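Local coordinates for DNA-binding transcriptional repressor YiaJ (Escherichia coli, PDB 1YSQ), which represses transcription of the yiaKLMNOPQRS operon, which may serve the use of 2,3-diketo-L-gulonate, and is represented here by its C-terminal IclR-type effector domain, at residues G129-A134 against L152-L157; I42-P47 against T54-G59; I133-F138 against E171-I176; S32-D37 against K71-F76. One frame throughout, in Å; residues are numbered along the deposited sequence.

Contact 1: G129-A134 against L152-L157; sequences GVSCIA and LSTSRL. With PO4 (phosphate ion), chain C.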
# COMPACT_ATOMS: atom_id res chain seq x y z
N GLY A 129 8.55 -13.85 -5.30
CA GLY A 129 9.32 -12.96 -6.15
C GLY A 129 8.79 -11.53 -6.30
O GLY A 129 9.44 -10.71 -6.94
N VAL A 130 7.63 -11.24 -5.73
CA VAL A 130 7.04 -9.91 -5.79
C VAL A 130 6.90 -9.40 -4.35
O VAL A 130 6.32 -10.08 -3.50
CB VAL A 130 5.64 -9.92 -6.47
CG1 VAL A 130 5.00 -8.52 -6.47
CG2 VAL A 130 5.72 -10.52 -7.89
N SER A 131 7.46 -8.21 -4.11
CA SER A 131 7.39 -7.53 -2.81
C SER A 131 6.83 -6.12 -2.98
O SER A 131 6.89 -5.56 -4.08
CB SER A 131 8.78 -7.44 -2.20
OG SER A 131 9.28 -8.75 -1.96
N CYS A 132 6.28 -5.54 -1.91
CA CYS A 132 5.86 -4.14 -1.95
C CYS A 132 6.20 -3.44 -0.65
O CYS A 132 6.35 -4.09 0.40
CB CYS A 132 4.34 -4.03 -2.20
SG CYS A 132 3.82 -5.05 -3.60
N ILE A 133 6.33 -2.11 -0.72
CA ILE A 133 6.48 -1.27 0.49
C ILE A 133 5.37 -0.23 0.42
O ILE A 133 5.17 0.37 -0.64
CB ILE A 133 7.84 -0.54 0.52
CG1 ILE A 133 9.00 -1.50 0.26
CG2 ILE A 133 8.07 0.18 1.89
CD1 ILE A 133 10.27 -0.78 -0.23
N ALA A 134 4.66 -0.01 1.52
CA ALA A 134 3.50 0.88 1.49
C ALA A 134 3.51 1.83 2.70
O ALA A 134 4.08 1.50 3.76
CB ALA A 134 2.20 0.07 1.48
N LEU A 152 8.04 -4.10 -6.57
CA LEU A 152 9.29 -4.44 -7.22
C LEU A 152 9.60 -5.91 -6.94
O LEU A 152 8.96 -6.52 -6.09
CB LEU A 152 10.44 -3.53 -6.74
CG LEU A 152 10.99 -3.69 -5.31
CD1 LEU A 152 12.31 -2.92 -5.19
CD2 LEU A 152 10.01 -3.23 -4.24
N SER A 153 10.58 -6.47 -7.66
CA SER A 153 11.00 -7.84 -7.41
C SER A 153 11.66 -7.95 -6.03
O SER A 153 12.38 -7.05 -5.59
CB SER A 153 11.97 -8.35 -8.50
OG SER A 153 13.17 -7.61 -8.47
N THR A 154 11.40 -9.08 -5.37
CA THR A 154 12.00 -9.35 -4.07
C THR A 154 13.53 -9.29 -4.18
O THR A 154 14.21 -8.78 -3.30
CB THR A 154 11.58 -10.74 -3.61
OG1 THR A 154 10.15 -10.81 -3.62
CG2 THR A 154 11.99 -10.97 -2.15
N SER A 155 14.01 -9.81 -5.31
CA SER A 155 15.42 -9.81 -5.65
C SER A 155 15.98 -8.40 -5.63
O SER A 155 17.02 -8.14 -4.99
CB SER A 155 15.59 -10.42 -7.03
OG SER A 155 16.93 -10.80 -7.20
N ARG A 156 15.30 -7.47 -6.31
CA ARG A 156 15.77 -6.10 -6.34
C ARG A 156 15.65 -5.44 -4.96
O ARG A 156 16.55 -4.70 -4.54
CB ARG A 156 15.04 -5.26 -7.41
CG ARG A 156 15.61 -3.86 -7.53
CD ARG A 156 17.07 -3.83 -7.96
NE ARG A 156 17.56 -2.47 -8.18
CZ ARG A 156 18.83 -2.09 -8.11
NH1 ARG A 156 19.79 -2.96 -7.81
NH2 ARG A 156 19.15 -0.82 -8.32
N LEU A 157 14.57 -5.72 -4.25
CA LEU A 157 14.38 -5.13 -2.92
C LEU A 157 15.52 -5.51 -1.96
O LEU A 157 16.00 -4.68 -1.18
CB LEU A 157 13.04 -5.57 -2.35
CG LEU A 157 12.71 -5.06 -0.94
CD1 LEU A 157 12.72 -3.54 -0.90
CD2 LEU A 157 11.37 -5.61 -0.55
P PO4 C . 12.66 -4.35 -10.57
O1 PO4 C . 13.27 -4.97 -11.79
O2 PO4 C . 12.50 -5.39 -9.51
O3 PO4 C . 13.56 -3.22 -10.16
O4 PO4 C . 11.30 -3.76 -10.89
O HOH W 1 12.47 -11.67 -7.15
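Ser131 N meets Leu152 O at 3.0 Å, and Leu152 N returns the bond to Ser131 O, both donors lying nearly along the C=O axis of their acceptor. This is an antiparallel hydrogen-bonded pair; the next, Val130 with Ser153, is non-hydrogen-bonded. Where the strand turns into a helix, Thr154 N still donates to Gly129 O over 3.0 Å, but from well above the carbonyl plane, and a water links the same oxygen to Ser155 N. Ser131 OG and Thr154 OG1 share a hydrogen bond, tip to tip, at 2.8 Å; each hydroxyl lies beside its own backbone N, anti to the carbonyl carbon. Beside this pair, Leu157 CD2 rests 3.6 Å from Ser131 CB, while its CD1 meets Ile133 CD1. Further out, Ser153 OG, swung between backbone N and carbonyl carbon (chi1 64°), accepts from Arg156 N and so caps the helix. The same hydroxyl donates to phosphate O2 at 2.5 Å, as does Ser153 N; the ion, probably from the crystallisation liquor, is also held by Met51 N and Leu52 N. Gly129 leads into strand 130-137. The contact typifies the end of an antiparallel beta hairpin whose second strand runs directly into an N-capped helix.

Contact 2: I42-P47 against T54-G59; sequences IYKLEP and TRAYIG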
# COMPACT_ATOMS: atom_id res chain seq x y z
N ILE A 42 -6.83 3.29 -7.33
CA ILE A 42 -7.37 4.41 -8.12
C ILE A 42 -6.38 5.01 -9.10
O ILE A 42 -6.77 5.77 -9.99
CB ILE A 42 -8.00 5.49 -7.20
CG1 ILE A 42 -6.95 6.13 -6.27
CG2 ILE A 42 -9.19 4.88 -6.42
CD1 ILE A 42 -7.46 7.34 -5.48
N TYR A 43 -5.11 4.65 -8.97
CA TYR A 43 -4.08 5.24 -9.79
C TYR A 43 -2.87 4.32 -9.77
O TYR A 43 -2.51 3.77 -8.72
CB TYR A 43 -3.77 6.62 -9.22
CG TYR A 43 -2.67 7.42 -9.86
CD1 TYR A 43 -2.97 8.51 -10.65
CD2 TYR A 43 -1.33 7.13 -9.61
CE1 TYR A 43 -1.96 9.29 -11.22
CE2 TYR A 43 -0.32 7.89 -10.16
CZ TYR A 43 -0.65 8.97 -10.96
OH TYR A 43 0.36 9.75 -11.50
N LYS A 44 -2.28 4.11 -10.94
CA LYS A 44 -1.10 3.24 -11.05
C LYS A 44 -0.15 3.74 -12.15
O LYS A 44 -0.60 4.09 -13.24
CB LYS A 44 -1.51 1.78 -11.33
CG LYS A 44 -0.33 0.80 -11.28
CD LYS A 44 -0.66 -0.55 -11.91
CE LYS A 44 0.54 -1.51 -11.79
NZ LYS A 44 0.44 -2.72 -12.73
N LEU A 45 1.14 3.75 -11.85
CA LEU A 45 2.19 4.00 -12.84
C LEU A 45 3.04 2.76 -13.01
O LEU A 45 3.58 2.21 -12.05
CB LEU A 45 3.08 5.20 -12.45
CG LEU A 45 2.32 6.51 -12.24
CD1 LEU A 45 3.18 7.56 -11.57
CD2 LEU A 45 1.74 7.06 -13.57
N GLU A 46 3.18 2.32 -14.26
CA GLU A 46 4.05 1.21 -14.58
C GLU A 46 5.52 1.61 -14.35
O GLU A 46 5.82 2.80 -14.35
CB GLU A 46 3.82 0.79 -16.05
CG GLU A 46 2.46 0.15 -16.31
CD GLU A 46 2.19 -1.10 -15.46
OE1 GLU A 46 3.14 -1.85 -15.17
OE2 GLU A 46 1.02 -1.35 -15.10
N PRO A 47 6.41 0.64 -14.17
CA PRO A 47 7.83 0.96 -13.97
C PRO A 47 8.45 1.62 -15.21
O PRO A 47 7.92 1.45 -16.33
CB PRO A 47 8.47 -0.41 -13.71
CG PRO A 47 7.55 -1.40 -14.41
CD PRO A 47 6.17 -0.82 -14.16
N THR A 54 3.47 -5.70 -12.48
CA THR A 54 2.41 -6.45 -11.82
C THR A 54 1.15 -6.42 -12.69
O THR A 54 1.03 -5.59 -13.60
CB THR A 54 2.09 -5.85 -10.45
OG1 THR A 54 1.37 -4.61 -10.62
CG2 THR A 54 3.39 -5.48 -9.69
N ARG A 55 0.22 -7.32 -12.37
CA ARG A 55 -1.06 -7.39 -13.07
C ARG A 55 -2.09 -6.44 -12.48
O ARG A 55 -3.23 -6.37 -12.96
CB ARG A 55 -1.61 -8.82 -13.02
CG ARG A 55 -0.78 -9.82 -13.83
CD ARG A 55 -1.47 -11.18 -14.02
NE ARG A 55 -1.07 -12.19 -13.03
CZ ARG A 55 0.19 -12.58 -12.77
NH1 ARG A 55 1.21 -12.06 -13.44
NH2 ARG A 55 0.41 -13.51 -11.85
N ALA A 56 -1.70 -5.69 -11.45
CA ALA A 56 -2.59 -4.66 -10.88
C ALA A 56 -3.04 -3.64 -11.94
O ALA A 56 -2.29 -3.31 -12.86
CB ALA A 56 -1.92 -3.96 -9.70
N TYR A 57 -4.25 -3.11 -11.77
CA TYR A 57 -4.85 -2.18 -12.72
C TYR A 57 -5.77 -1.22 -11.99
O TYR A 57 -6.31 -1.55 -10.93
CB TYR A 57 -5.65 -2.94 -13.79
CG TYR A 57 -6.68 -3.89 -13.20
CD1 TYR A 57 -8.00 -3.49 -13.00
CD2 TYR A 57 -6.33 -5.20 -12.86
CE1 TYR A 57 -8.95 -4.36 -12.45
CE2 TYR A 57 -7.26 -6.08 -12.28
CZ TYR A 57 -8.57 -5.65 -12.09
OH TYR A 57 -9.48 -6.52 -11.57
N ILE A 58 -5.97 -0.05 -12.58
CA ILE A 58 -6.85 0.96 -12.03
C ILE A 58 -8.28 0.41 -11.96
O ILE A 58 -8.80 -0.13 -12.95
CB ILE A 58 -6.77 2.29 -12.85
CG1 ILE A 58 -5.37 2.91 -12.68
CG2 ILE A 58 -7.92 3.26 -12.48
CD1 ILE A 58 -5.06 4.06 -13.69
N GLY A 59 -8.87 0.50 -10.78
CA GLY A 59 -10.21 -0.02 -10.54
C GLY A 59 -10.19 -1.36 -9.83
O GLY A 59 -11.23 -1.84 -9.36
O HOH W 2 3.46 -2.85 -12.63
O HOH W 3 1.84 -4.38 -15.62
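Lys44 carries this contact with a fully stretched side chain: CG is anti to the backbone N (chi1 -172°), and every later torsion is also near 180°. The chain thus reaches from strand 38-45 across to the loop 54-59, CD passing 3.3 Å from Ala56 O. Its NZ donates to that same Ala56 O at 2.8 Å, from above the carbonyl plane, and to Thr54 OG1 at 3.0 Å. Thr54 holds OG1 between its backbone N and carbonyl carbon, where it also accepts a weak bond from Ala56 N. Glu46, folded back at chi1 and chi2 (-68° and -58°), brings OE2 to within 2.8 Å of Lys44 NZ in a salt bridge. One water joins NZ, Glu46 OE1 and Thr54 N; a second joins Glu46 OE1 to Thr54 O. At the other end Ile58 lays CG1 3.7 Å from Lys44 N and CG2 against Ile42 O, beside the classic beta bulge of Ile42 and Tyr43 opposite Phe31. An alanine at Lys44 would remove the ammonium that ties loop to strand and would probably leave the loop around Thr54 and Ala56 more mobile. So many oxygens around one ammonium, a carboxylate among them, would probably favour its charged form.

Contact 3: I133-F138 against E171-I176; sequences IAVPVF and ETAQAI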
# COMPACT_ATOMS: atom_id res chain seq x y z
N ILE A 133 6.33 -2.11 -0.72
CA ILE A 133 6.48 -1.27 0.49
C ILE A 133 5.37 -0.23 0.42
O ILE A 133 5.17 0.37 -0.64
CB ILE A 133 7.84 -0.54 0.52
CG1 ILE A 133 9.00 -1.50 0.26
CG2 ILE A 133 8.07 0.18 1.89
CD1 ILE A 133 10.27 -0.78 -0.23
N ALA A 134 4.66 -0.01 1.52
CA ALA A 134 3.50 0.88 1.49
C ALA A 134 3.51 1.83 2.70
O ALA A 134 4.08 1.50 3.76
CB ALA A 134 2.20 0.07 1.48
N VAL A 135 2.92 3.01 2.51
CA VAL A 135 2.78 4.01 3.57
C VAL A 135 1.37 4.63 3.56
O VAL A 135 0.71 4.67 2.52
CB VAL A 135 3.83 5.16 3.44
CG1 VAL A 135 5.24 4.67 3.72
CG2 VAL A 135 3.73 5.86 2.07
N PRO A 136 0.90 5.11 4.71
CA PRO A 136 -0.37 5.85 4.79
C PRO A 136 -0.28 7.28 4.25
O PRO A 136 0.81 7.86 4.27
CB PRO A 136 -0.64 5.89 6.30
CG PRO A 136 0.76 5.87 6.93
CD PRO A 136 1.54 4.95 6.04
N VAL A 137 -1.40 7.81 3.74
CA VAL A 137 -1.56 9.24 3.47
C VAL A 137 -2.58 9.69 4.50
O VAL A 137 -3.71 9.23 4.50
CB VAL A 137 -2.10 9.50 2.04
CG1 VAL A 137 -2.44 11.01 1.83
CG2 VAL A 137 -1.12 9.00 1.00
N PHE A 138 -2.16 10.55 5.43
CA PHE A 138 -3.05 10.93 6.53
C PHE A 138 -3.93 12.11 6.14
O PHE A 138 -3.48 13.01 5.42
CB PHE A 138 -2.21 11.31 7.77
CG PHE A 138 -1.53 10.13 8.43
CD1 PHE A 138 -2.26 9.22 9.19
CD2 PHE A 138 -0.14 9.96 8.30
CE1 PHE A 138 -1.63 8.13 9.82
CE2 PHE A 138 0.51 8.87 8.92
CZ PHE A 138 -0.26 7.95 9.69
N GLU A 171 8.35 10.45 1.91
CA GLU A 171 8.38 11.87 1.55
C GLU A 171 7.24 12.20 0.56
O GLU A 171 6.63 13.27 0.65
CB GLU A 171 9.74 12.26 0.99
CG GLU A 171 10.81 12.37 2.06
CD GLU A 171 12.22 12.41 1.51
OE1 GLU A 171 12.39 12.35 0.27
OE2 GLU A 171 13.17 12.50 2.32
N THR A 172 7.00 11.28 -0.37
CA THR A 172 5.91 11.40 -1.34
C THR A 172 4.54 11.44 -0.64
O THR A 172 3.76 12.37 -0.89
CB THR A 172 6.01 10.26 -2.36
OG1 THR A 172 7.24 10.38 -3.11
CG2 THR A 172 4.89 10.34 -3.42
N ALA A 173 4.26 10.47 0.25
CA ALA A 173 3.02 10.44 1.01
C ALA A 173 2.86 11.70 1.87
O ALA A 173 1.77 12.24 1.95
CB ALA A 173 2.94 9.20 1.90
N GLN A 174 3.94 12.16 2.50
CA GLN A 174 3.89 13.35 3.34
C GLN A 174 3.46 14.58 2.54
O GLN A 174 2.63 15.36 3.00
CB GLN A 174 5.24 13.62 3.99
CG GLN A 174 5.55 12.72 5.20
CD GLN A 174 7.03 12.81 5.63
OE1 GLN A 174 7.91 13.14 4.83
NE2 GLN A 174 7.29 12.53 6.90
N ALA A 175 4.02 14.74 1.34
CA ALA A 175 3.70 15.87 0.47
C ALA A 175 2.21 15.86 0.07
O ALA A 175 1.53 16.89 0.16
CB ALA A 175 4.60 15.88 -0.76
N ILE A 176 1.72 14.69 -0.36
CA ILE A 176 0.30 14.50 -0.65
C ILE A 176 -0.58 14.82 0.56
O ILE A 176 -1.56 15.56 0.46
CB ILE A 176 0.03 13.05 -1.17
CG1 ILE A 176 0.82 12.78 -2.46
CG2 ILE A 176 -1.50 12.81 -1.36
CD1 ILE A 176 0.88 11.30 -2.89
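The methyl of Ala173 is the bump on helix 162-182 that fits against strand 130-137, meeting the chain between Val135 and Val137. Val135 CG2, placed between its backbone N and carbonyl carbon, presses on Ala173 CB at 3.4 Å, closer than two methyls normally sit. Pro136 O lies almost as near, 3.5 Å from the same CB, while Val137 CG2 stands further off at 4.2 Å. Three consecutive strand residues therefore make the shallow seat for a single methyl. One helical turn on, Ile176 points its CG2, anti to its backbone N, at Val137 CG1 over 3.8 Å, the two side chains crossing at about a right angle. Val137 thus bridges two helix residues: CG2 turns to Ala173 and CG1 to Ile176. The short axes run nearly parallel, 13° apart, and approach to 7.8 Å. Leu166 and Leu169 of the same helix extend the cover over Val135, and Ile176 also packs on Ala14 and Leu18 of helix 8-25. Helix and strand meet here wholly through methyl groups and one carbonyl oxygen, so the fit implies shape matching and exclusion of water, while the strand's backbone bonds go to its sheet neighbours 146-153 and 120-123.

Contact 4: S32-D37 against K71-F76; sequences SSREDD and KIYMAF. With PO4 (phosphate ion), chain D.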
# COMPACT_ATOMS: atom_id res chain seq x y z
N SER A 32 -3.95 3.93 -3.65
CA SER A 32 -5.27 3.40 -3.37
C SER A 32 -6.07 4.28 -2.42
O SER A 32 -5.49 5.14 -1.73
CB SER A 32 -5.16 1.98 -2.79
OG SER A 32 -4.74 2.05 -1.43
N SER A 33 -7.39 4.05 -2.40
CA SER A 33 -8.27 4.56 -1.35
C SER A 33 -8.81 3.34 -0.61
O SER A 33 -8.70 2.20 -1.09
CB SER A 33 -9.43 5.37 -1.95
OG SER A 33 -10.21 4.54 -2.81
N ARG A 34 -9.34 3.56 0.58
CA ARG A 34 -10.04 2.50 1.29
C ARG A 34 -11.53 2.52 0.98
O ARG A 34 -12.16 3.57 1.01
CB ARG A 34 -9.83 2.63 2.81
CG ARG A 34 -10.17 1.33 3.53
CD ARG A 34 -10.49 1.49 5.00
NE ARG A 34 -10.86 0.19 5.55
CZ ARG A 34 -10.63 -0.19 6.81
NH1 ARG A 34 -10.03 0.63 7.67
NH2 ARG A 34 -11.00 -1.41 7.19
N GLU A 35 -12.08 1.35 0.68
CA GLU A 35 -13.53 1.21 0.60
C GLU A 35 -13.94 0.07 1.51
O GLU A 35 -14.15 -1.06 1.05
CB GLU A 35 -13.97 0.97 -0.84
CG GLU A 35 -15.47 0.82 -1.04
CD GLU A 35 -15.82 0.78 -2.52
OE1 GLU A 35 -15.66 -0.29 -3.16
OE2 GLU A 35 -16.23 1.83 -3.04
N ASP A 36 -14.02 0.35 2.82
CA ASP A 36 -14.38 -0.67 3.82
C ASP A 36 -13.42 -1.90 3.82
O ASP A 36 -12.29 -1.79 4.28
CB ASP A 36 -15.84 -1.08 3.61
CG ASP A 36 -16.39 -1.93 4.74
OD1 ASP A 36 -15.69 -2.19 5.75
OD2 ASP A 36 -17.55 -2.42 4.67
N ASP A 37 -13.87 -3.04 3.30
CA ASP A 37 -13.13 -4.31 3.38
C ASP A 37 -12.20 -4.61 2.19
O ASP A 37 -11.74 -5.74 2.03
CB ASP A 37 -14.09 -5.48 3.63
CG ASP A 37 -14.94 -5.83 2.42
OD1 ASP A 37 -15.17 -4.94 1.57
OD2 ASP A 37 -15.41 -6.97 2.23
N LYS A 71 -3.31 -3.63 4.64
CA LYS A 71 -2.86 -3.86 6.02
C LYS A 71 -2.66 -2.53 6.76
O LYS A 71 -2.98 -2.42 7.95
CB LYS A 71 -1.59 -4.72 6.04
CG LYS A 71 -1.87 -6.17 5.65
CD LYS A 71 -0.64 -7.08 5.87
CE LYS A 71 0.50 -6.69 4.93
NZ LYS A 71 1.69 -7.58 5.04
N ILE A 72 -2.19 -1.51 6.05
CA ILE A 72 -2.09 -0.16 6.63
C ILE A 72 -3.47 0.33 7.07
O ILE A 72 -3.63 0.81 8.19
CB ILE A 72 -1.44 0.80 5.62
CG1 ILE A 72 0.05 0.53 5.55
CG2 ILE A 72 -1.71 2.29 5.97
CD1 ILE A 72 0.72 1.17 4.37
N TYR A 73 -4.48 0.18 6.21
CA TYR A 73 -5.83 0.59 6.59
C TYR A 73 -6.29 -0.12 7.85
O TYR A 73 -6.80 0.52 8.76
CB TYR A 73 -6.82 0.32 5.45
CG TYR A 73 -6.54 1.14 4.20
CD1 TYR A 73 -6.24 2.50 4.29
CD2 TYR A 73 -6.61 0.56 2.93
CE1 TYR A 73 -6.00 3.28 3.13
CE2 TYR A 73 -6.35 1.32 1.76
CZ TYR A 73 -6.05 2.67 1.88
OH TYR A 73 -5.82 3.43 0.74
N MET A 74 -6.09 -1.43 7.94
CA MET A 74 -6.47 -2.15 9.17
C MET A 74 -5.63 -1.73 10.39
O MET A 74 -6.16 -1.61 11.50
CB MET A 74 -6.41 -3.67 8.99
CG MET A 74 -7.58 -4.23 8.12
SD MET A 74 -7.87 -6.04 8.18
CE MET A 74 -6.38 -6.57 7.70
N ALA A 75 -4.33 -1.48 10.18
CA ALA A 75 -3.43 -1.12 11.27
C ALA A 75 -3.83 0.18 11.94
O ALA A 75 -3.62 0.36 13.14
CB ALA A 75 -1.98 -1.05 10.78
N PHE A 76 -4.39 1.11 11.16
CA PHE A 76 -4.86 2.38 11.70
C PHE A 76 -6.36 2.43 12.04
O PHE A 76 -6.88 3.46 12.51
CB PHE A 76 -4.45 3.51 10.77
CG PHE A 76 -2.99 3.86 10.89
CD1 PHE A 76 -2.59 4.94 11.67
CD2 PHE A 76 -2.02 3.08 10.24
CE1 PHE A 76 -1.22 5.26 11.80
CE2 PHE A 76 -0.67 3.37 10.36
CZ PHE A 76 -0.26 4.46 11.15
P PO4 D . -8.49 3.90 8.15
O1 PO4 D . -8.15 3.79 6.67
O2 PO4 D . -7.46 3.15 8.97
O3 PO4 D . -8.56 5.36 8.55
O4 PO4 D . -9.84 3.22 8.33
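Strand 32-35 and helix 71-75 cross at -52° with their axes 9.8 Å apart, Arg34 and Tyr73 being the nearest CA pair. This is a helix laid on the antiparallel sheet of a GAF-like IclR effector domain, and Tyr73 spans from helix to strand. Its CG is anti to the carbonyl carbon (chi1 -64°), which sends the ring from the helix down onto the strand. Arg34 CB stands over the centre of that ring, 3.6 Å from the centroid and 1° off the normal, a CH-pi contact; CG follows over the same face. The two side chains then run alongside one another, antiparallel, so that the extended arginine brings its guanidinium over Tyr73 CB. Asp36 O holds this group in plane, taking a bond from NE at 2.8 Å on a lone pair and a weak one from NH2. Arg34 NH1 makes a weak bond to phosphate O4 at 2.7 Å, and Val144 N binds the same ion, which probably came from the crystallisation liquor. Tyr81 adds a cation-pi contact to the guanidinium. A leucine at Tyr73 would lack both the flat face under Arg34 and the phenol, and would probably loosen the strand-helix seam and leave Ser32 without this partner. At the ring's far end, near its plane, Tyr73 OH shares a hydrogen bond with Ser32 OG at 2.8 Å, the serine hydroxyl being turned between its backbone N and carbonyl carbon.

All four contacts reach the same antiparallel sheet. Contacts 1, 3 and 4 are buried, whereas contact 2 lies at the surface and is the one held by a salt bridge and two bridging waters. Contacts 1 and 3 share strand 130-137: its start is joined by backbone bonds to its hairpin partner, its end by methyl packing to helix 162-182. Contact 4 mixes a buried hydroxyl pair with an aromatic face and meets contact 3 where Ile72 packs on Ala134 and Pro136 and Phe76 meets Phe138 edge-to-face. Contacts 2 and 4 use neighbouring strands, 38-45 and 28-35, touching through Ile42 and Ser33. Contacts 1 and 4 each bind a phosphate, on opposite sides of the chain's centre.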